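Local atomic coordinates of structure-specific endonuclease subunit SLX1 (Candida glabrata, PDB entry 4XLG), a protein that probably serves as the catalytic subunit of the SLX1-SLX4 structure-specific endonuclease, nicking the duplex part of branched DNA close to junctions with single-stranded DNA during repair and recombination. Residues N32-R35 with R36-H40; N186-L189 with V190-L193; L286-C289 with D290-Y293. The protein carries 1 engineered substitution. One frame throughout, in Å; residues are numbered along the deposited sequence.

Contact 1 (N32-R35 with R36-H40); sequences NPVR and RLRQH
Arg36 N donates to Asn32 O at 3.0 Å and Leu37 N to Pro33 O at 2.9 Å, and the i to i+4 series runs on through Arg38 N to Val34 O and Gln39 N to Arg35 O, winding the chain into the first turns of helix 33-41. Asn32 stands at the N-cap. Its OD1 receives Arg35 N at 3.0 Å in a nearly straight bond (174°), the donor lying well above the plane of the side-chain carbonyl; a second, weak bond comes from Val34 N. A short polar side chain suits this place because the first-turn N-H groups have no preceding helical carbonyl to bind. Pro33 fits the next position, having no N-H to satisfy and a ring that holds phi near its helical value. Pro33 and Leu37 are buried and both pack on Met62 of strand 60-67, while Arg35 and Arg38 lie on the exposed side. Arg38 turns back at chi3 (-58°) and lays one face of its guanidinium over Arg35 CA. Its NH2 lies 3.6 Å from Arg35 CG and its NH1 3.7 Å from Val34 CG1, so the flat group covers aliphatic carbon. Arg35 instead stays extended, and its guanidinium stands steeply to that of Arg38, with Gln39 CD over one of its faces. Arg35 NH2 and Gln39 NE2 are 3.7 Å apart, a van der Waals approach; the amide uses NE2 to bind Leu44 O. Arg36, bent at chi2 and chi3, leads away to Ser29 O and Tyr14 OH on the neighbouring strands. A helix that follows the hairpin of strands 12-18 and 25-30 and packs on the sheet, here capped by Asn32, is the familiar layout of the GIY-YIG nuclease domain.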
# COMPACT_ATOMS: atom_id res chain seq x y z
N ASN B 32 7.49 -5.50 9.93
CA ASN B 32 8.10 -6.81 10.07
C ASN B 32 7.11 -7.69 10.83
O ASN B 32 7.11 -7.70 12.06
CB ASN B 32 9.45 -6.74 10.81
CG ASN B 32 10.13 -8.10 10.93
OD1 ASN B 32 9.48 -9.15 10.82
ND2 ASN B 32 11.42 -8.09 11.18
N PRO B 33 6.34 -8.45 10.09
CA PRO B 33 5.27 -9.26 10.71
C PRO B 33 5.82 -10.46 11.47
O PRO B 33 5.10 -10.95 12.38
CB PRO B 33 4.40 -9.70 9.51
CG PRO B 33 5.43 -9.79 8.33
CD PRO B 33 6.37 -8.58 8.61
N VAL B 34 7.03 -10.93 11.14
CA VAL B 34 7.58 -12.07 11.87
C VAL B 34 7.96 -11.64 13.30
O VAL B 34 7.55 -12.26 14.31
CB VAL B 34 8.85 -12.66 11.14
CG1 VAL B 34 9.36 -13.85 11.98
CG2 VAL B 34 8.41 -13.10 9.69
N ARG B 35 8.75 -10.54 13.38
CA ARG B 35 9.16 -10.00 14.66
C ARG B 35 7.90 -9.60 15.49
O ARG B 35 7.80 -9.88 16.71
CB ARG B 35 10.04 -8.79 14.43
CG ARG B 35 10.56 -8.20 15.74
CD ARG B 35 11.66 -7.15 15.40
NE ARG B 35 12.21 -6.79 16.70
CZ ARG B 35 11.67 -5.83 17.45
NH1 ARG B 35 12.17 -5.55 18.65
NH2 ARG B 35 10.66 -5.12 16.93
N ARG B 36 6.95 -9.00 14.78
CA ARG B 36 5.71 -8.54 15.48
C ARG B 36 4.94 -9.71 16.04
O ARG B 36 4.45 -9.66 17.18
CB ARG B 36 4.83 -7.76 14.54
CG ARG B 36 3.46 -7.29 15.17
CD ARG B 36 3.68 -6.41 16.41
NE ARG B 36 4.43 -5.20 16.05
CZ ARG B 36 3.89 -4.18 15.39
NH1 ARG B 36 4.69 -3.16 15.04
NH2 ARG B 36 2.58 -4.11 15.15
N LEU B 37 4.78 -10.76 15.25
CA LEU B 37 4.07 -11.92 15.77
C LEU B 37 4.81 -12.54 16.96
O LEU B 37 4.18 -12.94 17.94
CB LEU B 37 3.83 -12.93 14.62
CG LEU B 37 2.97 -14.14 14.95
CD1 LEU B 37 1.58 -13.72 15.49
CD2 LEU B 37 2.85 -14.93 13.60
N ARG B 38 6.16 -12.60 16.95
CA ARG B 38 6.85 -13.06 18.16
C ARG B 38 6.58 -12.19 19.39
O ARG B 38 6.52 -12.71 20.50
CB ARG B 38 8.43 -13.09 18.02
CG ARG B 38 8.99 -14.07 17.03
CD ARG B 38 10.56 -14.27 17.32
NE ARG B 38 11.29 -12.99 17.25
CZ ARG B 38 11.72 -12.50 16.09
NH1 ARG B 38 11.50 -13.19 14.97
NH2 ARG B 38 12.36 -11.34 16.04
N GLN B 39 6.51 -10.87 19.17
CA GLN B 39 6.23 -9.93 20.29
C GLN B 39 4.81 -10.20 20.83
O GLN B 39 4.58 -10.21 22.04
CB GLN B 39 6.35 -8.50 19.84
CG GLN B 39 7.86 -8.09 19.65
CD GLN B 39 7.94 -6.68 19.09
OE1 GLN B 39 7.38 -6.39 18.03
NE2 GLN B 39 8.55 -5.79 19.85
N HIS B 40 3.87 -10.39 19.93
CA HIS B 40 2.49 -10.68 20.41
C HIS B 40 2.41 -12.02 21.15
O HIS B 40 1.62 -12.18 22.12
CB HIS B 40 1.46 -10.71 19.23
CG HIS B 40 1.11 -9.36 18.70
ND1 HIS B 40 0.60 -8.35 19.50
CD2 HIS B 40 1.11 -8.87 17.44
CE1 HIS B 40 0.35 -7.29 18.76
NE2 HIS B 40 0.60 -7.59 17.50

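Contact 2 (N186-L189 with V190-L193); sequences NMEL and VQNL
Two consecutive turns in the first half of the long helix 176-213 make this contact, in which Asn186 to Leu189 bond, in order, to Val190 to Leu193. The four i to i+4 bonds are regular: Val190 N reaches Asn186 O at 3.0 Å, Gln191 N reaches Met187 O at 2.8 Å, Asn192 N meets Glu188 O, and Leu193 N meets Leu189 O at 3.1 Å. Side chains crowd onto the same carbonyls. Val190 has CG2 beside its own backbone N, which brings that methyl 3.4 Å from Asn186 O, and Gln191 CB rests 3.4 Å from Met187 O. Along the helix the residue types sort by surroundings. Asn186, Leu189, Val190 and Leu193 turn to Phe133, and Val190 also meets Met62 of strand 60-67, so branched aliphatic groups fill the side that covers the mixed sheet. Asn186 is the polar exception there: its OD1 accepts a hydrogen bond from Met62 N, tying the buried amide to the strand, and the same OD1 lies 4.2 Å from Val190 CG2. Glu188 and Asn192 occupy the exposed side, where hydrophilic ends are expected. The Glu188 chain bends at chi2 (63°), which swings its carboxylate forward along the helix to the next turn, with OE1 4.1 Å from Gln191 CB. There the carboxylate comes close to the Asn192 amide. Gln191 leads its own amide onward instead, and its OE1 is hydrogen-bonded to Ser195 OG one turn later.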
# COMPACT_ATOMS: atom_id res chain seq x y z
N ASN B 186 2.20 -21.63 11.35
CA ASN B 186 1.81 -20.27 10.94
C ASN B 186 3.05 -19.35 10.90
O ASN B 186 3.21 -18.56 9.97
CB ASN B 186 0.76 -19.74 11.91
CG ASN B 186 0.37 -18.26 11.63
OD1 ASN B 186 0.61 -17.38 12.45
ND2 ASN B 186 -0.31 -18.04 10.48
N MET B 187 3.93 -19.45 11.88
CA MET B 187 5.16 -18.59 11.88
C MET B 187 5.96 -18.83 10.60
O MET B 187 6.50 -17.88 10.02
CB MET B 187 6.10 -18.92 13.07
CG MET B 187 5.59 -18.31 14.38
SD MET B 187 5.72 -16.44 14.36
CE MET B 187 7.44 -16.15 14.17
N GLU B 188 6.05 -20.08 10.20
CA GLU B 188 6.87 -20.44 9.02
C GLU B 188 6.19 -19.79 7.78
O GLU B 188 6.88 -19.27 6.88
CB GLU B 188 7.01 -21.97 8.83
CG GLU B 188 8.04 -22.20 7.78
CD GLU B 188 9.40 -21.66 8.27
OE1 GLU B 188 10.10 -20.88 7.55
OE2 GLU B 188 9.74 -21.99 9.43
N LEU B 189 4.85 -19.83 7.71
CA LEU B 189 4.15 -19.21 6.56
C LEU B 189 4.39 -17.69 6.50
O LEU B 189 4.53 -17.10 5.41
CB LEU B 189 2.62 -19.46 6.63
CG LEU B 189 2.28 -20.94 6.57
CD1 LEU B 189 0.70 -21.08 6.76
CD2 LEU B 189 2.66 -21.59 5.28
N VAL B 190 4.36 -17.05 7.67
CA VAL B 190 4.53 -15.59 7.75
C VAL B 190 6.00 -15.28 7.34
O VAL B 190 6.26 -14.34 6.55
CB VAL B 190 4.22 -15.03 9.16
CG1 VAL B 190 4.60 -13.50 9.27
CG2 VAL B 190 2.71 -15.20 9.51
N GLN B 191 6.93 -16.05 7.88
CA GLN B 191 8.37 -15.88 7.50
C GLN B 191 8.54 -16.02 6.01
O GLN B 191 9.24 -15.20 5.34
CB GLN B 191 9.24 -16.93 8.25
CG GLN B 191 10.75 -16.76 7.94
CD GLN B 191 11.30 -15.52 8.66
OE1 GLN B 191 11.57 -14.46 8.03
NE2 GLN B 191 11.54 -15.67 9.94
N ASN B 192 7.93 -17.07 5.43
CA ASN B 192 8.13 -17.30 4.00
C ASN B 192 7.67 -16.14 3.15
O ASN B 192 8.42 -15.68 2.26
CB ASN B 192 7.42 -18.58 3.56
CG ASN B 192 8.13 -19.83 4.07
OD1 ASN B 192 9.26 -19.74 4.58
ND2 ASN B 192 7.44 -20.98 3.99
N LEU B 193 6.46 -15.63 3.44
CA LEU B 193 5.91 -14.50 2.68
C LEU B 193 6.82 -13.27 2.84
O LEU B 193 7.18 -12.62 1.84
CB LEU B 193 4.48 -14.14 3.13
CG LEU B 193 3.94 -12.85 2.44
CD1 LEU B 193 3.67 -13.09 0.93
CD2 LEU B 193 2.71 -12.31 3.12

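Contact 3 (L286-C289 with D290-Y293); sequences LKWC and DVIY
Lys287 runs alongside Asp290 at the amino end of helix 288-299, the helix that follows the last zinc ligands, Cys279 and Cys282, of the SLX1-type zinc finger. From the N-cap position the lysine sets out with CB 3.9 Å from Asp290 OD2. CD lies 3.4 Å from the same OD2, and the bend at chi3 (76°) keeps CE at 3.5 Å from it, so the methylenes lie against the carboxylate as both side chains point the same way. At the tip, NZ and Asp290 OD2 form a long salt bridge of 4.0 Å, and one water spans it, accepting from NZ and donating to OD2. An aspartate suits this first helical turn, since its negative charge would probably be stabilised by the helix's amino end. Lys287 O accepts from Val291 N and, weakly, from Asp290 N. Inward, Leu286 CB and Val291 CG2 touch at 4.4 Å, with the leucine side chain about 6 Å from a zinc ion that it does not bind. Trp288 supplies a broad apolar surface against Leu253 and Tyr257 of helix 253-260, and its NE1 bonds to the backbone of another protein chain. Ile292 comes over one face of the indole in a CH-pi contact: its CG1 stands 3.9 Å from the centroid of the five-membered ring, 23° off the normal, while CD1 lies 3.7 Å from Trp288 CE2.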
# COMPACT_ATOMS: atom_id res chain seq x y z
N LEU B 286 0.46 -2.12 -14.93
CA LEU B 286 1.41 -1.72 -13.90
C LEU B 286 0.70 -1.26 -12.64
O LEU B 286 -0.44 -0.79 -12.69
CB LEU B 286 2.30 -0.60 -14.44
CG LEU B 286 2.99 -0.89 -15.77
CD1 LEU B 286 3.71 0.37 -16.21
CD2 LEU B 286 3.99 -2.03 -15.61
N LYS B 287 1.36 -1.40 -11.50
CA LYS B 287 0.83 -0.84 -10.26
C LYS B 287 1.63 0.41 -10.01
O LYS B 287 2.85 0.31 -9.84
CB LYS B 287 1.02 -1.82 -9.10
CG LYS B 287 0.16 -3.05 -9.25
CD LYS B 287 0.77 -4.22 -8.51
CE LYS B 287 0.57 -4.15 -7.04
NZ LYS B 287 0.61 -5.58 -6.52
N TRP B 288 0.98 1.57 -10.00
CA TRP B 288 1.72 2.82 -9.87
C TRP B 288 2.54 2.85 -8.58
O TRP B 288 3.66 3.36 -8.54
CB TRP B 288 0.76 4.02 -9.93
CG TRP B 288 1.47 5.37 -9.95
CD1 TRP B 288 1.46 6.31 -8.96
CD2 TRP B 288 2.29 5.89 -11.00
NE1 TRP B 288 2.21 7.41 -9.34
CE2 TRP B 288 2.72 7.18 -10.59
CE3 TRP B 288 2.65 5.42 -12.27
CZ2 TRP B 288 3.52 8.00 -11.39
CZ3 TRP B 288 3.48 6.22 -13.07
CH2 TRP B 288 3.91 7.51 -12.63
N CYS B 289 1.99 2.27 -7.51
CA CYS B 289 2.74 2.22 -6.23
C CYS B 289 4.09 1.46 -6.32
O CYS B 289 5.11 1.86 -5.73
CB CYS B 289 1.83 1.56 -5.14
SG CYS B 289 2.58 1.66 -3.47
N ASP B 290 4.11 0.36 -7.07
CA ASP B 290 5.34 -0.38 -7.30
C ASP B 290 6.30 0.45 -8.17
O ASP B 290 7.50 0.44 -7.93
CB ASP B 290 5.09 -1.73 -7.98
CG ASP B 290 4.53 -2.78 -7.03
OD1 ASP B 290 4.57 -2.58 -5.79
OD2 ASP B 290 4.03 -3.80 -7.52
N VAL B 291 5.76 1.13 -9.18
CA VAL B 291 6.60 2.00 -10.01
C VAL B 291 7.31 3.04 -9.14
O VAL B 291 8.53 3.27 -9.26
CB VAL B 291 5.75 2.70 -11.12
CG1 VAL B 291 6.61 3.69 -11.91
CG2 VAL B 291 5.19 1.63 -12.07
N ILE B 292 6.55 3.66 -8.23
CA ILE B 292 7.13 4.65 -7.35
C ILE B 292 8.11 4.05 -6.36
O ILE B 292 9.17 4.65 -6.03
CB ILE B 292 6.01 5.37 -6.56
CG1 ILE B 292 5.06 6.14 -7.55
CG2 ILE B 292 6.62 6.38 -5.58
CD1 ILE B 292 5.81 7.18 -8.52
N TYR B 293 7.77 2.86 -5.86
CA TYR B 293 8.68 2.17 -4.92
C TYR B 293 10.09 2.07 -5.52
O TYR B 293 11.07 2.51 -4.93
CB TYR B 293 8.18 0.77 -4.56
CG TYR B 293 9.24 -0.02 -3.80
CD1 TYR B 293 9.45 0.20 -2.42
CD2 TYR B 293 10.08 -0.92 -4.48
CE1 TYR B 293 10.50 -0.48 -1.72
CE2 TYR B 293 11.12 -1.62 -3.80
CZ TYR B 293 11.32 -1.38 -2.42
OH TYR B 293 12.28 -2.03 -1.77
O HOH W 1 3.43 -6.17 -6.77

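Contacts 1, 2 and 3 follow one another along the chain without overlap, on helices 33-41, 176-213 and 288-299. The first two adjoin, their centres 11 Å apart: Val34 CG1 packs 3.7 Å from Met187 CE, and Leu37 also meets the Met187 side chain. Both helices also rest on strand 60-67, so the long helix joins the hydrophobic core of the GIY-YIG domain. Contact 3 lies across the chain's centre in the zinc-finger part, its centre about 27 Å from that of contact 1 and 25 Å from that of contact 2. Helix 176-213 nevertheless reaches it, because Lys201 makes a cation-pi contact with Tyr293; one helix thus connects the nuclease and zinc-binding parts.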